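Local coordinates for Alr4995 protein (Nostoc sp., PDB 6LRH), which probably works as a bifunctional arginine dihydrolase and ornithine cyclodeaminase, with L-arginine bound in its guanidine-modifying-enzyme (GME) family region, at residues V493-V498 and L631-M636; G649-C654 and E672-V677. The protein carries 1 engineered substitution. All coordinates share one frame; numbering follows the deposited sequence.

Interactions 1 and 2 are two seams of one parallel sheet in the Rossmann-fold region, where strands 491-495, 629-633, 651-655 and 673-676 follow each other in that order. Interaction 1 joins the first two and interaction 2 the last two, and their centres are 13 Å apart. The seam between them is closed by a probable hydrogen bond from M632 N to V653 O at 2.8 Å. Side chains pack across this middle seam on both faces of the sheet: L631 CD2 lies 3.6 Å from V653 CB, and M632 CE lies 3.6 Å from M652 CE. The bound arginine belongs elsewhere, in a pocket built by residues between 21 and 264, so neither contact lines it.

Interaction 1: residues V493-V498 and L631-M636; sequences VTAGPV and LMLSSM
T494 is held from both of its backbone polar atoms by the strand that L631 and L633 belong to. T494 N donates to L631 O at 2.8 Å, with a C=O...N angle of 177°. In return L633 N reaches T494 O at 2.7 Å, the N-H...O angle being 171°. One step on, G496 N bonds L633 O at 3.1 Å, carrying the parallel pairing just past the end of strand 491-495.

On the face of V493, A495, L631 and L633 the contacts are apolar. V493 and L631 stand side by side, CG2 of the valine 4.0 Å from CB of the leucine. The other branch, CG1, lies anti to the backbone N (chi1 -179°) and meets CD1 of L633 at 3.6 Å, the two side chains crossing at a slant. A495 CB rests 3.9 Å from L633 CB. On the opposite face T494 and M632 run alongside each other, OG1 of the threonine 3.6 Å from CG of the methionine.

Beyond the strands, S635 CB comes to 3.4 Å from G496 N, with the glycine presenting bare backbone to it. Further out, S639 and V642 of helix 636-645 cover T494 and M632, while I526 of helix 524-536 packs on A495 and V680 of helix 680-693 on L633. Strand 491-495 opens a parallel sheet whose next strands are laid on one side of it, and strand 629-633 starts the other side. This is the topological switch point of a Rossmann fold, beside which dinucleotide-binding relatives usually hold their cofactor; none is present here.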
ATOM      1  N   VAL A 493       8.624  15.102  21.337  1.00 13.91           N
ATOM      2  CA  VAL A 493       8.708  14.447  20.033  1.00 15.46           C
ATOM      3  C   VAL A 493       9.327  13.050  20.131  1.00 14.58           C
ATOM      4  O   VAL A 493      10.336  12.849  20.794  1.00 14.78           O
ATOM      5  CB  VAL A 493       9.519  15.306  19.038  1.00 11.37           C
ATOM      6  CG1 VAL A 493       9.599  14.643  17.676  1.00 10.84           C
ATOM      7  CG2 VAL A 493       8.891  16.649  18.915  1.00 11.58           C
ATOM      8  N   THR A 494       8.688  12.081  19.496  1.00 11.86           N
ATOM      9  CA  THR A 494       9.282  10.767  19.334  1.00 14.80           C
ATOM     10  C   THR A 494       9.416  10.533  17.845  1.00 19.29           C
ATOM     11  O   THR A 494       8.458  10.681  17.103  1.00 22.17           O
ATOM     12  CB  THR A 494       8.450   9.630  19.998  1.00 19.83           C
ATOM     13  OG1 THR A 494       7.309   9.320  19.200  1.00 24.87           O
ATOM     14  CG2 THR A 494       7.980  10.035  21.364  1.00 17.33           C
ATOM     15  N   ALA A 495      10.617  10.189  17.401  1.00 18.77           N
ATOM     16  CA  ALA A 495      10.901  10.131  15.978  1.00 12.71           C
ATOM     17  C   ALA A 495      11.822   8.983  15.659  1.00 14.41           C
ATOM     18  O   ALA A 495      12.693   8.666  16.445  1.00 18.87           O
ATOM     19  CB  ALA A 495      11.512  11.424  15.524  1.00 12.57           C
ATOM     20  N   GLY A 496      11.619   8.364  14.502  1.00 14.22           N
ATOM     21  CA  GLY A 496      12.484   7.296  14.035  1.00 13.59           C
ATOM     22  C   GLY A 496      13.399   7.734  12.904  1.00 17.13           C
ATOM     23  O   GLY A 496      13.261   8.829  12.374  1.00 16.44           O
ATOM     24  N   PRO A 497      14.349   6.872  12.528  1.00 16.99           N
ATOM     25  CA  PRO A 497      15.332   7.157  11.478  1.00 15.11           C
ATOM     26  C   PRO A 497      14.758   7.549  10.121  1.00 15.49           C
ATOM     27  O   PRO A 497      15.484   8.166   9.358  1.00 18.06           O
ATOM     28  CB  PRO A 497      16.099   5.836  11.358  1.00 11.44           C
ATOM     29  CG  PRO A 497      15.309   4.843  12.106  1.00  6.95           C
ATOM     30  CD  PRO A 497      14.613   5.580  13.168  1.00 11.66           C
ATOM     31  N   VAL A 498      13.509   7.202   9.822  1.00 15.34           N
ATOM     32  CA  VAL A 498      12.899   7.561   8.548  1.00 14.66           C
ATOM     33  C   VAL A 498      12.817   9.072   8.366  1.00 13.02           C
ATOM     34  O   VAL A 498      12.958   9.560   7.260  1.00 18.83           O
ATOM     35  CB  VAL A 498      11.505   6.941   8.401  1.00 10.14           C
ATOM     36  CG1 VAL A 498      10.736   7.606   7.301  1.00 10.46           C
ATOM     37  CG2 VAL A 498      11.639   5.480   8.099  1.00 10.79           C
ATOM     38  N   LEU A 631       4.317  14.637  19.546  1.00 14.82           N
ATOM     39  CA  LEU A 631       4.500  14.407  18.115  1.00 13.77           C
ATOM     40  C   LEU A 631       5.139  13.056  17.851  1.00 12.20           C
ATOM     41  O   LEU A 631       6.232  12.782  18.310  1.00 12.93           O
ATOM     42  CB  LEU A 631       5.368  15.493  17.496  1.00 14.75           C
ATOM     43  CG  LEU A 631       4.669  16.724  16.962  1.00 19.37           C
ATOM     44  CD1 LEU A 631       5.665  17.615  16.259  1.00 14.69           C
ATOM     45  CD2 LEU A 631       3.616  16.264  16.010  1.00 19.82           C
ATOM     46  N   MET A 632       4.457  12.216  17.097  1.00 14.65           N
ATOM     47  CA  MET A 632       4.980  10.897  16.794  1.00 16.85           C
ATOM     48  C   MET A 632       5.364  10.790  15.319  1.00 18.66           C
ATOM     49  O   MET A 632       4.525  10.607  14.455  1.00 22.32           O
ATOM     50  CB  MET A 632       3.960   9.835  17.184  1.00 16.64           C
ATOM     51  CG  MET A 632       3.782   9.693  18.689  1.00 16.04           C
ATOM     52  SD  MET A 632       2.164   9.071  19.169  1.00 22.22           S
ATOM     53  CE  MET A 632       2.482   8.660  20.869  1.00 15.69           C
ATOM     54  N   LEU A 633       6.653  10.903  15.045  1.00 18.12           N
ATOM     55  CA  LEU A 633       7.143  10.996  13.685  1.00 16.21           C
ATOM     56  C   LEU A 633       7.691   9.674  13.191  1.00 19.63           C
ATOM     57  O   LEU A 633       8.860   9.370  13.384  1.00 24.44           O
ATOM     58  CB  LEU A 633       8.213  12.079  13.604  1.00 16.72           C
ATOM     59  CG  LEU A 633       7.735  13.426  14.154  1.00 13.57           C
ATOM     60  CD1 LEU A 633       8.835  14.431  14.180  1.00 10.70           C
ATOM     61  CD2 LEU A 633       6.583  13.938  13.330  1.00 15.39           C
ATOM     62  N   SER A 634       6.818   8.895  12.558  1.00 24.31           N
ATOM     63  CA  SER A 634       7.159   7.624  11.916  1.00 25.83           C
ATOM     64  C   SER A 634       8.154   6.750  12.675  1.00 27.01           C
ATOM     65  O   SER A 634       9.271   6.543  12.217  1.00 29.12           O
ATOM     66  CB  SER A 634       7.708   7.891  10.519  1.00 23.62           C
ATOM     67  OG  SER A 634       8.833   8.740  10.594  1.00 26.07           O
ATOM     68  N   SER A 635       7.747   6.238  13.826  1.00 25.03           N
ATOM     69  CA  SER A 635       8.551   5.264  14.551  1.00 26.93           C
ATOM     70  C   SER A 635       7.647   4.353  15.319  1.00 33.69           C
ATOM     71  O   SER A 635       7.461   4.565  16.503  1.00 39.91           O
ATOM     72  CB  SER A 635       9.502   5.941  15.527  1.00 28.28           C
ATOM     73  OG  SER A 635       8.767   6.651  16.504  1.00 32.69           O
ATOM     74  N   MET A 636       7.103   3.336  14.662  1.00 34.90           N
ATOM     75  CA  MET A 636       6.027   2.535  15.250  1.00 37.32           C
ATOM     76  C   MET A 636       6.347   1.967  16.631  1.00 33.16           C
ATOM     77  O   MET A 636       5.555   2.116  17.552  1.00 34.06           O
ATOM     78  CB  MET A 636       5.641   1.390  14.319  1.00 40.79           C
ATOM     79  CG  MET A 636       4.330   0.756  14.708  1.00 43.97           C
ATOM     80  SD  MET A 636       3.784  -0.569  13.629  1.00 76.50           S
ATOM     81  CE  MET A 636       2.017  -0.496  13.928  1.00 66.31           C
TER

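Interaction 2: residues G649-C654 and E672-V677; sequences GVKMVC and ESVGVV
E672 and G649 meet side chain to backbone at the start of the seam. E672 CG sits between the backbone N and the carbonyl carbon (chi1 71°), and the extended chain beyond carries the carboxylate to G649. There OE2 accepts from G649 N at 2.6 Å, on its syn side and 31° out of the carboxylate plane. OE1 has a long, weak ion pair with R668. K651 lays CD 3.5 Å from E672 O on its way to a salt bridge with E480.

Four backbone bonds then run along the parallel strands. M652 N donates to E672 O at 3.0 Å, C654 N to V674 O at 3.1 Å, and V676 N to C654 O at 3.0 Å; the bond from V674 N to M652 O is weak.

The apolar part is small. V653 and V674 point the same way, CG1 to CG1 at 4.0 Å, under V473 and V477 of helix 467-486.

Shortening E672 to an alanine would take away the carboxylate, and G649 N would probably lose its acceptor, leaving the loop before strand 651-655 freer to move. The seam thus rests mainly on backbone bonding, with one acidic side chain fastening its entry.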
ATOM      1  N   GLY A 649      -6.248  12.950  27.442  1.00 24.29           N
ATOM      2  CA  GLY A 649      -6.178  14.385  27.629  1.00 22.35           C
ATOM      3  C   GLY A 649      -4.868  15.002  27.187  1.00 25.54           C
ATOM      4  O   GLY A 649      -4.638  16.197  27.367  1.00 29.98           O
ATOM      5  N   VAL A 650      -3.997  14.174  26.626  1.00 22.39           N
ATOM      6  CA  VAL A 650      -2.769  14.638  26.009  1.00 15.03           C
ATOM      7  C   VAL A 650      -2.970  14.562  24.512  1.00 17.27           C
ATOM      8  O   VAL A 650      -3.462  13.572  24.008  1.00 24.85           O
ATOM      9  CB  VAL A 650      -1.576  13.800  26.451  1.00 14.12           C
ATOM     10  CG1 VAL A 650      -0.316  14.227  25.747  1.00 13.68           C
ATOM     11  CG2 VAL A 650      -1.403  13.908  27.940  1.00 13.31           C
ATOM     12  N   LYS A 651      -2.644  15.628  23.802  1.00 18.12           N
ATOM     13  CA  LYS A 651      -2.870  15.664  22.372  1.00 21.51           C
ATOM     14  C   LYS A 651      -1.806  14.831  21.676  1.00 21.10           C
ATOM     15  O   LYS A 651      -0.639  14.934  21.991  1.00 20.01           O
ATOM     16  CB  LYS A 651      -2.859  17.102  21.872  1.00 20.62           C
ATOM     17  CG  LYS A 651      -3.141  17.264  20.396  1.00 30.59           C
ATOM     18  CD  LYS A 651      -4.446  16.600  19.994  1.00 45.54           C
ATOM     19  CE  LYS A 651      -5.208  17.437  18.967  1.00 44.73           C
ATOM     20  NZ  LYS A 651      -5.953  18.561  19.610  1.00 48.56           N
ATOM     21  N   MET A 652      -2.203  13.988  20.740  1.00 23.65           N
ATOM     22  CA  MET A 652      -1.226  13.158  20.071  1.00 18.85           C
ATOM     23  C   MET A 652      -1.375  13.214  18.573  1.00 19.50           C
ATOM     24  O   MET A 652      -2.429  12.927  18.033  1.00 22.82           O
ATOM     25  CB  MET A 652      -1.325  11.729  20.569  1.00 18.18           C
ATOM     26  CG  MET A 652      -0.600  11.556  21.885  1.00 22.31           C
ATOM     27  SD  MET A 652      -0.974  10.021  22.709  1.00 31.75           S
ATOM     28  CE  MET A 652      -1.081   8.931  21.304  1.00 32.44           C
ATOM     29  N   VAL A 653      -0.304  13.622  17.909  1.00 18.36           N
ATOM     30  CA  VAL A 653      -0.281  13.690  16.463  1.00 14.99           C
ATOM     31  C   VAL A 653       0.579  12.543  15.999  1.00 16.91           C
ATOM     32  O   VAL A 653       1.701  12.393  16.451  1.00 18.92           O
ATOM     33  CB  VAL A 653       0.287  15.024  15.953  1.00 14.36           C
ATOM     34  CG1 VAL A 653      -0.101  15.243  14.525  1.00 16.33           C
ATOM     35  CG2 VAL A 653      -0.194  16.183  16.812  1.00 13.04           C
ATOM     36  N   CYS A 654       0.041  11.715  15.117  1.00 18.93           N
ATOM     37  CA  CYS A 654       0.752  10.551  14.624  1.00 15.60           C
ATOM     38  C   CYS A 654       0.925  10.617  13.117  1.00 20.83           C
ATOM     39  O   CYS A 654      -0.046  10.638  12.371  1.00 23.31           O
ATOM     40  CB  CYS A 654       0.009   9.282  15.015  1.00 19.12           C
ATOM     41  SG  CYS A 654       0.660   7.764  14.313  1.00 51.83           S
ATOM     42  N   GLU A 672      -8.641  14.084  20.767  1.00 41.09           N
ATOM     43  CA  GLU A 672      -7.297  14.238  21.295  1.00 45.20           C
ATOM     44  C   GLU A 672      -6.224  13.424  20.568  1.00 43.48           C
ATOM     45  O   GLU A 672      -5.082  13.347  21.018  1.00 37.12           O
ATOM     46  CB  GLU A 672      -7.296  13.881  22.774  1.00 37.06           C
ATOM     47  CG  GLU A 672      -7.471  12.414  23.048  1.00 39.56           C
ATOM     48  CD  GLU A 672      -6.970  12.038  24.420  1.00 40.37           C
ATOM     49  OE1 GLU A 672      -5.832  11.513  24.525  1.00 36.18           O
ATOM     50  OE2 GLU A 672      -7.707  12.291  25.397  1.00 38.07           O
ATOM     51  N   SER A 673      -6.574  12.831  19.440  1.00 36.10           N
ATOM     52  CA  SER A 673      -5.566  12.143  18.665  1.00 28.87           C
ATOM     53  C   SER A 673      -5.863  12.226  17.175  1.00 28.73           C
ATOM     54  O   SER A 673      -6.774  11.582  16.674  1.00 36.63           O
ATOM     55  CB  SER A 673      -5.455  10.690  19.111  1.00 36.86           C
ATOM     56  OG  SER A 673      -6.350   9.874  18.387  1.00 45.39           O
ATOM     57  N   VAL A 674      -5.076  13.029  16.475  1.00 26.86           N
ATOM     58  CA  VAL A 674      -5.195  13.183  15.030  1.00 26.13           C
ATOM     59  C   VAL A 674      -4.105  12.383  14.294  1.00 19.39           C
ATOM     60  O   VAL A 674      -2.956  12.342  14.719  1.00 19.70           O
ATOM     61  CB  VAL A 674      -5.145  14.684  14.648  1.00 22.55           C
ATOM     62  CG1 VAL A 674      -4.028  15.375  15.366  1.00 18.13           C
ATOM     63  CG2 VAL A 674      -5.025  14.874  13.154  1.00 22.17           C
ATOM     64  N   GLY A 675      -4.485  11.721  13.207  1.00 19.76           N
ATOM     65  CA  GLY A 675      -3.548  10.914  12.448  1.00 20.02           C
ATOM     66  C   GLY A 675      -3.477  11.314  10.989  1.00 20.19           C
ATOM     67  O   GLY A 675      -4.496  11.580  10.370  1.00 26.43           O
ATOM     68  N   VAL A 676      -2.271  11.378  10.436  1.00 18.95           N
ATOM     69  CA  VAL A 676      -2.107  11.773   9.040  1.00 17.86           C
ATOM     70  C   VAL A 676      -1.180  10.794   8.299  1.00 22.64           C
ATOM     71  O   VAL A 676      -0.144  10.379   8.810  1.00 22.76           O
ATOM     72  CB  VAL A 676      -1.595  13.241   8.931  1.00 20.52           C
ATOM     73  CG1 VAL A 676      -1.448  13.860  10.297  1.00 24.01           C
ATOM     74  CG2 VAL A 676      -0.299  13.323   8.215  1.00 21.09           C
ATOM     75  N   VAL A 677      -1.591  10.391   7.105  1.00 24.03           N
ATOM     76  CA  VAL A 677      -0.891   9.339   6.384  1.00 24.39           C
ATOM     77  C   VAL A 677      -0.184   9.917   5.168  1.00 28.50           C
ATOM     78  O   VAL A 677      -0.784  10.109   4.113  1.00 28.44           O
ATOM     79  CB  VAL A 677      -1.859   8.214   5.958  1.00 29.12           C
ATOM     80  CG1 VAL A 677      -1.134   7.156   5.163  1.00 32.17           C
ATOM     81  CG2 VAL A 677      -2.495   7.592   7.179  1.00 27.35           C
TER